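Local coordinates for protein collagen adhesin (Staphylococcus aureus, PDB 2F68) that binds collagen as a surface adhesin of the bacterium, probably by wrapping its two beta domains around the collagen helix in a "collagen hug", at residues G60-I64 against D125-I130. Residue numbers count along the deposited sequence, not the author numbering.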
loop_
_atom_site.group_PDB
_atom_site.type_symbol
_atom_site.label_atom_id
_atom_site.label_comp_id
_atom_site.label_asym_id
_atom_site.label_seq_id
_atom_site.Cartn_x
_atom_site.Cartn_y
_atom_site.Cartn_z
ATOM N N GLY A 60 -17.736 5.817 6.189
ATOM C CA GLY A 60 -18.785 5.225 7.016
ATOM C C GLY A 60 -18.247 4.205 7.999
ATOM O O GLY A 60 -17.369 4.513 8.807
ATOM N N THR A 61 -18.781 2.989 7.927
ATOM C CA THR A 61 -18.338 1.886 8.781
ATOM C C THR A 61 -17.182 1.122 8.140
ATOM O O THR A 61 -16.243 0.711 8.826
ATOM C CB THR A 61 -19.486 0.904 9.099
ATOM O OG1 THR A 61 -20.117 0.486 7.882
ATOM C CG2 THR A 61 -20.521 1.561 10.002
ATOM N N VAL A 62 -17.261 0.938 6.823
ATOM C CA VAL A 62 -16.212 0.265 6.056
ATOM C C VAL A 62 -15.676 1.145 4.927
ATOM O O VAL A 62 -16.427 1.903 4.307
ATOM C CB VAL A 62 -16.672 -1.105 5.491
ATOM C CG1 VAL A 62 -16.577 -2.182 6.561
ATOM C CG2 VAL A 62 -18.087 -1.022 4.913
ATOM N N LYS A 63 -14.375 1.033 4.670
ATOM C CA LYS A 63 -13.712 1.819 3.635
ATOM C C LYS A 63 -12.904 0.927 2.696
ATOM O O LYS A 63 -12.068 0.135 3.140
ATOM C CB LYS A 63 -12.811 2.885 4.271
ATOM C CG LYS A 63 -12.142 3.835 3.284
ATOM C CD LYS A 63 -11.376 4.933 4.009
ATOM C CE LYS A 63 -10.615 5.832 3.041
ATOM N NZ LYS A 63 -11.511 6.681 2.206
ATOM N N ILE A 64 -13.168 1.060 1.399
ATOM C CA ILE A 64 -12.420 0.342 0.370
ATOM C C ILE A 64 -11.527 1.323 -0.388
ATOM O O ILE A 64 -11.997 2.347 -0.887
ATOM C CB ILE A 64 -13.361 -0.424 -0.609
ATOM C CG1 ILE A 64 -14.240 -1.439 0.142
ATOM C CG2 ILE A 64 -12.567 -1.096 -1.736
ATOM C CD1 ILE A 64 -13.484 -2.571 0.849
ATOM N N ASP A 125 -22.541 -4.066 9.259
ATOM C CA ASP A 125 -21.667 -2.894 9.219
ATOM C C ASP A 125 -20.272 -3.211 8.678
ATOM O O ASP A 125 -19.626 -2.349 8.080
ATOM C CB ASP A 125 -21.565 -2.250 10.606
ATOM C CG ASP A 125 -22.895 -1.703 11.104
ATOM O OD1 ASP A 125 -23.756 -1.343 10.272
ATOM O OD2 ASP A 125 -23.076 -1.626 12.337
ATOM N N LYS A 126 -19.817 -4.445 8.888
ATOM C CA LYS A 126 -18.488 -4.871 8.434
ATOM C C LYS A 126 -18.460 -5.351 6.978
ATOM O O LYS A 126 -17.404 -5.729 6.462
ATOM C CB LYS A 126 -17.888 -5.925 9.377
ATOM C CG LYS A 126 -18.713 -7.201 9.548
ATOM C CD LYS A 126 -17.881 -8.351 10.112
ATOM C CE LYS A 126 -17.556 -8.162 11.589
ATOM N NZ LYS A 126 -16.737 -9.285 12.123
ATOM N N VAL A 127 -19.620 -5.326 6.322
ATOM C CA VAL A 127 -19.742 -5.743 4.925
ATOM C C VAL A 127 -19.643 -4.540 3.985
ATOM O O VAL A 127 -20.388 -3.566 4.122
ATOM C CB VAL A 127 -21.062 -6.530 4.676
ATOM C CG1 VAL A 127 -21.322 -6.724 3.185
ATOM C CG2 VAL A 127 -21.023 -7.878 5.382
ATOM N N ALA A 128 -18.709 -4.618 3.038
ATOM C CA ALA A 128 -18.532 -3.587 2.022
ATOM C C ALA A 128 -19.049 -4.074 0.672
ATOM O O ALA A 128 -18.632 -5.127 0.180
ATOM C CB ALA A 128 -17.071 -3.182 1.924
ATOM N N THR A 129 -19.960 -3.303 0.083
ATOM C CA THR A 129 -20.592 -3.672 -1.182
ATOM C C THR A 129 -19.952 -2.942 -2.362
ATOM O O THR A 129 -20.091 -1.724 -2.505
ATOM C CB THR A 129 -22.119 -3.406 -1.155
ATOM O OG1 THR A 129 -22.690 -3.987 0.025
ATOM C CG2 THR A 129 -22.799 -3.999 -2.386
ATOM N N ILE A 130 -19.246 -3.699 -3.198
ATOM C CA ILE A 130 -18.642 -3.164 -4.417
ATOM C C ILE A 130 -19.600 -3.382 -5.590
ATOM O O ILE A 130 -20.056 -4.504 -5.829
ATOM C CB ILE A 130 -17.252 -3.798 -4.699
ATOM C CG1 ILE A 130 -16.296 -3.520 -3.530
ATOM C CG2 ILE A 130 -16.668 -3.270 -6.012
ATOM C CD1 ILE A 130 -15.018 -4.343 -3.541
#
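Val62 forms the apolar centre of this contact, and it shares the small methyl of Ala128 with a second branched residue: Val62 CG2 and Ile64 CG1 each come within 3.8 Å of Ala128 CB. Deeper along the strands, Ile64 CG2 approaches Ile130 CD1 at a looser 4.5 Å, the end of Ile130 coming nearer although its CA-to-CB bond points sideways. The pair illustrates how two strands of an immunoglobulin-like domain can pack face to face without sharing a single backbone hydrogen bond. The segment axes pass 7.2 Å apart at 39° with both strands running broadly the same way, a separation suited to interlocking side chains rather than to sheet pairing. Strand pairing is made with other neighbours: Lys63 with Arg115 of strand 104-116, Ala128 with Val139 of strand 135-141. Lys63, Val127 and Thr129 point away from this interface, as successive residues of a strand face opposite sides.

Toward the start of both strands the surface turns polar, and the valine bridges the change. Val62 CG1 rests 3.4 Å from Asp125 O and 3.6 Å from Lys126 O, while Val62 CG2 lies 3.5 Å from Val127 O, so its methyls cover main-chain carbonyls as well as the alanine. At the edge, Thr61 OG1 donates a hydrogen bond to Asp125 O (2.9 Å), and Thr61 CG2 touches Asp125 CB at 4.0 Å. The contact thus couples apolar packing within the sandwich to one directional bond in the loops that lead into the two strands, and because the acceptor is a main-chain carbonyl, that bond does not depend on the aspartate's charge.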